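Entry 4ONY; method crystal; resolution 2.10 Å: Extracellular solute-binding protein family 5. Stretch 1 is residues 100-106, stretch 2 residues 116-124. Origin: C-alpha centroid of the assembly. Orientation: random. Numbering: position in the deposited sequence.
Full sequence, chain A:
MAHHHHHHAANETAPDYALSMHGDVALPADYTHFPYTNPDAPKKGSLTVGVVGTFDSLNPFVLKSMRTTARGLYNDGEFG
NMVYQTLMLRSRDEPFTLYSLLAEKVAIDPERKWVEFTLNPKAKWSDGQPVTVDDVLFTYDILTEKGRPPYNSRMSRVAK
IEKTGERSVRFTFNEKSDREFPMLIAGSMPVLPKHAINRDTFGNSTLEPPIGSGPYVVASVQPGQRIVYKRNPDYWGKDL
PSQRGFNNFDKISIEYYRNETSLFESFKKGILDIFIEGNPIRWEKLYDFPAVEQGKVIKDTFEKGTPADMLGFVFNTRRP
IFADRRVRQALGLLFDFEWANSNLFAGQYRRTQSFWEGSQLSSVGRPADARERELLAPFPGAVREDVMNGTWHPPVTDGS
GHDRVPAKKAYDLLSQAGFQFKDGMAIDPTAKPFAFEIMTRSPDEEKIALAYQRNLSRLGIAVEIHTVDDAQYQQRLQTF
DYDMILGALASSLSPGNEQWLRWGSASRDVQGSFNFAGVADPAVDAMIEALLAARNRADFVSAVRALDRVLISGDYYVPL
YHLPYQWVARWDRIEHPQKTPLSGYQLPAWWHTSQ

Stretch 1 (100-106) SLLAEKV
Stretch 2 116-124: EFTLNPKAK

Residues 100-106 run antiparallel to 116-124, the strand 116-119 pairing with the backbone of 103-106, and the contact buries 520 Å², both sides summed. Ala103 pairs with Leu119 (CA-CA 4.2 Å), Lys105 with Thr118 (CA-CA 5.1 Å) and Val106 with Phe117 (CA-CA 4.6 Å). The register slips by one between Ala103 and Lys105, a beta bulge, and the chain turns a corner at Glu104 (phi/psi -76/-35), whereas Lys105 and Val106 are extended (-136/152 and -136/138).

The bulge makes Thr118 O a double acceptor: Glu104 N lies 2.7 Å from Thr118 O at a bent 131°, and Lys105 N lies 3.2 Å from Thr118 O at a straighter 166°. Thr118 N returns a bond to Lys105 O (2.9 Å, 171°), closing the Lys105-Thr118 pair. Beyond the bulge, Asn120 N donates to Leu102 O (3.0 Å, 168°), which also receives a CA-H...O contact from Leu119 CA at 3.4 Å.

Two waters bridge the stretches. One water oxygen lies 2.8 Å from Leu101 O, to which it donates, and 2.9 Å from Asn120 ND2, from which it accepts; the other lies 2.5 Å from Glu104 OE1 and 2.9 Å from Leu119 O and donates to both. Glu104 (chi1 t, chi2 t) thus reaches the opposing backbone through water, its OE1 also lying 3.3 Å from Pro121 CD.

Asn120 (chi1 t) opens a type I turn to Ala123: Ala123 N donates to Asn120 O (3.1 Å), while Asn120 OD1 accepts from Lys122 N (2.9 Å). In the first stretch, Ser100 OG (chi1 m) donates to Glu104 O at 2.8 Å.

Apolar contacts complete the packing. Phe117 (chi1 m, chi2 -82°) meets Ala103 CB through CD1 and Val106 CG2 through CE1, both at 3.8 Å, with Val106 in p. Leu102 (m, t) sets CD2 3.8 Å from Ala123 CB.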

# COMPACT_ATOMS: atom_id res chain seq x y z
N SER A 100 -15.33 -2.60 -16.49
CA SER A 100 -16.55 -1.79 -16.54
C SER A 100 -17.29 -1.73 -15.18
O SER A 100 -17.35 -2.71 -14.44
CB SER A 100 -17.48 -2.31 -17.62
OG SER A 100 -16.85 -2.19 -18.89
N LEU A 101 -17.76 -0.55 -14.82
CA LEU A 101 -18.69 -0.41 -13.65
C LEU A 101 -19.72 0.64 -14.09
O LEU A 101 -20.51 0.35 -15.01
CB LEU A 101 -17.95 -0.06 -12.37
CG LEU A 101 -18.77 -0.07 -11.08
CD1 LEU A 101 -19.31 -1.47 -10.83
CD2 LEU A 101 -17.93 0.44 -9.89
N LEU A 102 -19.65 1.87 -13.58
CA LEU A 102 -20.62 2.88 -14.06
C LEU A 102 -20.46 3.14 -15.56
O LEU A 102 -21.47 3.35 -16.27
CB LEU A 102 -20.54 4.19 -13.27
CG LEU A 102 -21.14 4.18 -11.85
CD1 LEU A 102 -20.77 5.44 -11.10
CD2 LEU A 102 -22.65 4.06 -11.89
N ALA A 103 -19.22 3.14 -16.02
CA ALA A 103 -18.93 3.19 -17.45
C ALA A 103 -19.00 1.77 -18.03
O ALA A 103 -18.27 0.88 -17.61
CB ALA A 103 -17.57 3.80 -17.69
N GLU A 104 -19.92 1.56 -18.95
CA GLU A 104 -20.07 0.26 -19.60
C GLU A 104 -18.96 0.05 -20.62
O GLU A 104 -18.51 -1.06 -20.82
CB GLU A 104 -21.43 0.15 -20.29
CG GLU A 104 -21.75 -1.25 -20.81
CD GLU A 104 -23.17 -1.36 -21.38
OE1 GLU A 104 -23.87 -0.35 -21.54
OE2 GLU A 104 -23.58 -2.49 -21.64
N LYS A 105 -18.55 1.13 -21.28
CA LYS A 105 -17.54 1.11 -22.31
C LYS A 105 -16.56 2.25 -22.14
O LYS A 105 -16.89 3.29 -21.62
CB LYS A 105 -18.18 1.21 -23.70
CG LYS A 105 -19.12 0.08 -24.05
CD LYS A 105 -18.31 -1.17 -24.40
CE LYS A 105 -18.86 -2.48 -23.81
NZ LYS A 105 -19.95 -3.04 -24.66
N VAL A 106 -15.35 2.03 -22.62
CA VAL A 106 -14.29 2.98 -22.58
C VAL A 106 -13.59 2.99 -23.92
O VAL A 106 -13.41 1.94 -24.54
CB VAL A 106 -13.29 2.68 -21.44
CG1 VAL A 106 -12.55 1.37 -21.64
CG2 VAL A 106 -12.29 3.80 -21.30
N GLU A 116 -12.69 8.48 -23.22
CA GLU A 116 -14.13 8.65 -23.34
C GLU A 116 -14.87 7.43 -22.75
O GLU A 116 -14.51 6.31 -23.02
CB GLU A 116 -14.51 8.89 -24.81
CG GLU A 116 -16.02 9.03 -25.05
CD GLU A 116 -16.37 9.55 -26.47
OE1 GLU A 116 -15.45 9.78 -27.27
OE2 GLU A 116 -17.53 9.81 -26.78
N PHE A 117 -15.87 7.70 -21.93
CA PHE A 117 -16.63 6.68 -21.21
C PHE A 117 -18.05 6.75 -21.66
O PHE A 117 -18.59 7.86 -21.86
CB PHE A 117 -16.61 6.98 -19.71
CG PHE A 117 -15.22 7.01 -19.12
CD1 PHE A 117 -14.57 5.83 -18.76
CD2 PHE A 117 -14.58 8.22 -18.92
CE1 PHE A 117 -13.29 5.85 -18.21
CE2 PHE A 117 -13.30 8.25 -18.40
CZ PHE A 117 -12.65 7.07 -18.03
N THR A 118 -18.67 5.60 -21.81
CA THR A 118 -20.08 5.53 -22.08
C THR A 118 -20.72 4.83 -20.91
O THR A 118 -20.34 3.71 -20.58
CB THR A 118 -20.37 4.81 -23.40
OG1 THR A 118 -19.60 5.44 -24.43
CG2 THR A 118 -21.86 4.83 -23.77
N LEU A 119 -21.65 5.53 -20.25
CA LEU A 119 -22.31 5.03 -19.06
C LEU A 119 -23.29 3.92 -19.40
O LEU A 119 -23.88 3.89 -20.48
CB LEU A 119 -23.07 6.14 -18.35
CG LEU A 119 -22.25 7.38 -17.95
CD1 LEU A 119 -23.15 8.43 -17.29
CD2 LEU A 119 -21.15 6.95 -17.00
N ASN A 120 -23.44 3.00 -18.46
CA ASN A 120 -24.38 1.92 -18.57
C ASN A 120 -25.80 2.47 -18.42
O ASN A 120 -26.08 3.20 -17.46
CB ASN A 120 -24.09 0.92 -17.46
CG ASN A 120 -24.86 -0.37 -17.62
OD1 ASN A 120 -26.10 -0.35 -17.77
ND2 ASN A 120 -24.15 -1.49 -17.57
N PRO A 121 -26.69 2.18 -19.37
CA PRO A 121 -28.03 2.80 -19.24
C PRO A 121 -28.85 2.35 -18.03
O PRO A 121 -29.80 3.03 -17.65
CB PRO A 121 -28.74 2.42 -20.54
CG PRO A 121 -27.97 1.24 -21.07
CD PRO A 121 -26.54 1.42 -20.61
N LYS A 122 -28.48 1.24 -17.41
CA LYS A 122 -29.15 0.80 -16.18
C LYS A 122 -28.67 1.50 -14.91
O LYS A 122 -29.22 1.26 -13.84
CB LYS A 122 -28.91 -0.68 -15.96
CG LYS A 122 -29.39 -1.59 -17.02
CD LYS A 122 -28.87 -3.00 -16.71
CE LYS A 122 -29.53 -4.01 -17.64
NZ LYS A 122 -29.17 -5.41 -17.24
N ALA A 123 -27.62 2.31 -14.98
CA ALA A 123 -27.01 2.85 -13.75
C ALA A 123 -27.99 3.77 -13.03
O ALA A 123 -28.51 4.69 -13.64
CB ALA A 123 -25.75 3.60 -14.08
N LYS A 124 -28.21 3.53 -11.74
CA LYS A 124 -29.11 4.31 -10.89
C LYS A 124 -28.51 4.57 -9.51
O LYS A 124 -27.83 3.71 -8.93
CB LYS A 124 -30.46 3.61 -10.68
CG LYS A 124 -31.20 3.28 -11.96
CD LYS A 124 -32.44 2.37 -11.74
CE LYS A 124 -32.14 0.85 -11.56
NZ LYS A 124 -31.70 0.02 -12.78
O HOH W 1 -21.34 -1.51 -16.91
O HOH W 2 -23.61 1.94 -22.58